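Local atomic coordinates of putative nucleolar GTP-binding protein 1 (Plasmodium falciparum, PDB entry 2QU8), a protein that binds GDP and, as a putative nucleolar GTPase of the NOG1 family, probably acts, like its relatives, in ribosome assembly. Residues N76-I81 against E201-D206. Residues are numbered along the deposited sequence; the frame is centred on the assembly and turned at random.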
ATOM      1  N   ASN A  76       1.511   3.451 -19.218  1.00 41.54           N
ATOM      2  CA  ASN A  76       2.409   3.920 -18.177  1.00 40.62           C
ATOM      3  C   ASN A  76       3.093   2.760 -17.473  1.00 39.61           C
ATOM      4  O   ASN A  76       2.507   1.699 -17.295  1.00 39.34           O
ATOM      5  CB  ASN A  76       1.656   4.780 -17.163  1.00 41.10           C
ATOM      6  CG  ASN A  76       1.168   6.087 -17.751  1.00 41.95           C
ATOM      7  OD1 ASN A  76       1.854   7.103 -17.681  1.00 43.88           O
ATOM      8  ND2 ASN A  76      -0.024   6.065 -18.343  1.00 43.63           N
ATOM      9  N   LYS A  77       4.339   2.973 -17.077  1.00 38.69           N
ATOM     10  CA  LYS A  77       5.124   1.934 -16.416  1.00 37.80           C
ATOM     11  C   LYS A  77       5.068   2.060 -14.891  1.00 36.33           C
ATOM     12  O   LYS A  77       5.248   3.147 -14.330  1.00 36.48           O
ATOM     13  CB  LYS A  77       6.565   1.942 -16.930  1.00 37.90           C
ATOM     14  CG  LYS A  77       6.711   1.429 -18.366  1.00 38.66           C
ATOM     15  CD  LYS A  77       8.175   1.279 -18.765  1.00 39.46           C
ATOM     16  CE  LYS A  77       8.818   0.047 -18.132  1.00 42.58           C
ATOM     17  NZ  LYS A  77      10.320   0.153 -18.115  1.00 43.66           N
ATOM     18  N   TYR A  78       4.811   0.938 -14.229  1.00 34.40           N
ATOM     19  CA  TYR A  78       4.688   0.909 -12.777  1.00 32.71           C
ATOM     20  C   TYR A  78       5.641  -0.091 -12.141  1.00 31.15           C
ATOM     21  O   TYR A  78       6.024  -1.086 -12.754  1.00 29.95           O
ATOM     22  CB  TYR A  78       3.259   0.551 -12.375  1.00 32.87           C
ATOM     23  CG  TYR A  78       2.230   1.623 -12.677  1.00 33.57           C
ATOM     24  CD1 TYR A  78       1.891   2.573 -11.719  1.00 33.13           C
ATOM     25  CD2 TYR A  78       1.589   1.675 -13.918  1.00 34.13           C
ATOM     26  CE1 TYR A  78       0.953   3.564 -11.989  1.00 34.04           C
ATOM     27  CE2 TYR A  78       0.636   2.662 -14.197  1.00 34.07           C
ATOM     28  CZ  TYR A  78       0.328   3.600 -13.230  1.00 34.70           C
ATOM     29  OH  TYR A  78      -0.606   4.582 -13.497  1.00 35.11           O
ATOM     30  N   GLN A  79       6.019   0.190 -10.902  1.00 29.98           N
ATOM     31  CA  GLN A  79       6.622  -0.829 -10.060  1.00 28.99           C
ATOM     32  C   GLN A  79       5.743  -1.101  -8.843  1.00 27.83           C
ATOM     33  O   GLN A  79       4.943  -0.264  -8.435  1.00 27.40           O
ATOM     34  CB  GLN A  79       8.050  -0.462  -9.667  1.00 29.28           C
ATOM     35  CG  GLN A  79       8.200   0.861  -8.939  1.00 31.17           C
ATOM     36  CD  GLN A  79       9.636   1.365  -8.926  1.00 32.43           C
ATOM     37  OE1 GLN A  79      10.496   0.841  -9.635  1.00 33.17           O
ATOM     38  NE2 GLN A  79       9.898   2.388  -8.119  1.00 31.82           N
ATOM     39  N   ILE A  80       5.870  -2.294  -8.286  1.00 26.72           N
ATOM     40  CA  ILE A  80       5.159  -2.630  -7.074  1.00 25.85           C
ATOM     41  C   ILE A  80       6.146  -3.300  -6.115  1.00 25.76           C
ATOM     42  O   ILE A  80       6.800  -4.279  -6.469  1.00 26.09           O
ATOM     43  CB  ILE A  80       3.863  -3.458  -7.360  1.00 25.86           C
ATOM     44  CG1 ILE A  80       3.147  -3.825  -6.055  1.00 25.04           C
ATOM     45  CG2 ILE A  80       4.148  -4.675  -8.303  1.00 25.17           C
ATOM     46  CD1 ILE A  80       1.700  -4.275  -6.237  1.00 25.30           C
ATOM     47  N   ILE A  81       6.275  -2.730  -4.922  1.00 25.26           N
ATOM     48  CA  ILE A  81       7.321  -3.123  -3.981  1.00 25.49           C
ATOM     49  C   ILE A  81       6.753  -3.829  -2.754  1.00 25.39           C
ATOM     50  O   ILE A  81       5.763  -3.387  -2.160  1.00 25.14           O
ATOM     51  CB  ILE A  81       8.198  -1.910  -3.571  1.00 25.69           C
ATOM     52  CG1 ILE A  81       8.811  -1.263  -4.823  1.00 25.85           C
ATOM     53  CG2 ILE A  81       9.319  -2.334  -2.618  1.00 26.66           C
ATOM     54  CD1 ILE A  81       9.468   0.070  -4.572  1.00 28.33           C
ATOM     55  N   GLU A 201      -4.950   5.048 -10.231  1.00 40.32           N
ATOM     56  CA  GLU A 201      -5.717   6.290 -10.345  1.00 40.93           C
ATOM     57  C   GLU A 201      -5.689   7.168  -9.088  1.00 40.78           C
ATOM     58  O   GLU A 201      -5.718   8.393  -9.203  1.00 40.48           O
ATOM     59  CB  GLU A 201      -7.153   6.017 -10.816  1.00 41.25           C
ATOM     60  CG  GLU A 201      -7.448   6.484 -12.268  1.00 43.67           C
ATOM     61  CD  GLU A 201      -6.787   5.624 -13.350  1.00 46.00           C
ATOM     62  OE1 GLU A 201      -7.461   4.710 -13.881  1.00 47.65           O
ATOM     63  OE2 GLU A 201      -5.600   5.859 -13.677  1.00 47.01           O
ATOM     64  N   LEU A 202      -5.615   6.555  -7.901  1.00 40.52           N
ATOM     65  CA  LEU A 202      -5.408   7.315  -6.664  1.00 40.74           C
ATOM     66  C   LEU A 202      -4.071   8.048  -6.699  1.00 40.83           C
ATOM     67  O   LEU A 202      -3.959   9.174  -6.207  1.00 40.16           O
ATOM     68  CB  LEU A 202      -5.465   6.421  -5.420  1.00 40.70           C
ATOM     69  CG  LEU A 202      -6.624   6.530  -4.422  1.00 41.70           C
ATOM     70  CD1 LEU A 202      -6.181   5.938  -3.086  1.00 42.27           C
ATOM     71  CD2 LEU A 202      -7.122   7.965  -4.209  1.00 41.35           C
ATOM     72  N   LEU A 203      -3.066   7.393  -7.281  1.00 41.17           N
ATOM     73  CA  LEU A 203      -1.746   7.987  -7.466  1.00 42.01           C
ATOM     74  C   LEU A 203      -1.832   9.191  -8.402  1.00 42.52           C
ATOM     75  O   LEU A 203      -1.334  10.271  -8.076  1.00 42.53           O
ATOM     76  CB  LEU A 203      -0.764   6.956  -8.043  1.00 41.87           C
ATOM     77  CG  LEU A 203       0.687   6.891  -7.538  1.00 41.66           C
ATOM     78  CD1 LEU A 203       1.584   6.273  -8.600  1.00 40.29           C
ATOM     79  CD2 LEU A 203       1.236   8.233  -7.080  1.00 40.53           C
ATOM     80  N   LYS A 204      -2.471   8.996  -9.556  1.00 43.44           N
ATOM     81  CA  LYS A 204      -2.659  10.071 -10.535  1.00 44.30           C
ATOM     82  C   LYS A 204      -3.261  11.295  -9.854  1.00 44.77           C
ATOM     83  O   LYS A 204      -2.678  12.377  -9.884  1.00 44.80           O
ATOM     84  CB  LYS A 204      -3.556   9.623 -11.696  1.00 44.38           C
ATOM     85  CG  LYS A 204      -3.171   8.301 -12.384  1.00 45.31           C
ATOM     86  CD  LYS A 204      -1.908   8.400 -13.251  1.00 45.86           C
ATOM     87  CE  LYS A 204      -0.639   8.082 -12.453  1.00 46.83           C
ATOM     88  NZ  LYS A 204      -0.702   6.738 -11.781  1.00 46.37           N
ATOM     89  N   ASN A 205      -4.412  11.101  -9.213  1.00 45.57           N
ATOM     90  CA  ASN A 205      -5.117  12.186  -8.528  1.00 46.67           C
ATOM     91  C   ASN A 205      -4.264  12.924  -7.501  1.00 47.30           C
ATOM     92  O   ASN A 205      -4.360  14.148  -7.377  1.00 47.40           O
ATOM     93  CB  ASN A 205      -6.411  11.676  -7.892  1.00 46.68           C
ATOM     94  CG  ASN A 205      -7.405  11.156  -8.923  1.00 47.24           C
ATOM     95  OD1 ASN A 205      -8.183  10.247  -8.640  1.00 48.17           O
ATOM     96  ND2 ASN A 205      -7.380  11.730 -10.127  1.00 48.17           N
ATOM     97  N   ASP A 206      -3.424  12.183  -6.782  1.00 48.08           N
ATOM     98  CA  ASP A 206      -2.487  12.785  -5.835  1.00 49.00           C
ATOM     99  C   ASP A 206      -1.375  13.575  -6.509  1.00 48.94           C
ATOM    100  O   ASP A 206      -1.058  14.679  -6.070  1.00 49.27           O
ATOM    101  CB  ASP A 206      -1.905  11.739  -4.891  1.00 49.34           C
ATOM    102  CG  ASP A 206      -2.782  11.510  -3.697  1.00 50.94           C
ATOM    103  OD1 ASP A 206      -3.887  10.949  -3.882  1.00 53.13           O
ATOM    104  OD2 ASP A 206      -2.380  11.907  -2.580  1.00 52.69           O
TER
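The CB of Y78 points toward the helix, and CG anti to the carbonyl carbon (chi1 -69°) carries the ring to K204, which uses the same first rotamer. The lysine chain then bends at each of its remaining torsions. This folding brings the ammonium group back to the tyrosine, although the backbones stay well apart, with the CA atoms of Y78 and L203 10.9 Å from each other. The two side chains approach from opposite directions. K204 NZ donates a hydrogen bond to Y78 OH at 2.8 Å. The nitrogen lies at the edge of the ring and in its plane, 3.6 Å from Y78 CE1. L203 adds a looser apolar contact at the same edge, where its CD1 is 4.4 Å from Y78 CE1. The fold is that of a P-loop GTPase, with a mixed sheet flanked by helices and GDP bound. Here the contact joins strand 76-82 of that sheet to the long C-terminal helix 192-222. The phenol oxygen is the end of a largely buried side chain, and the lysine gives it a polar partner. K204 NZ also bonds C200 O, one turn back along its own helix. This second bond helps to hold the ammonium in place beside the phenol. Around the tyrosine, F71 of strand 66-73 meets the ring with nearly parallel planes, and K30 of strand 30-35 makes a cation-pi contact with it.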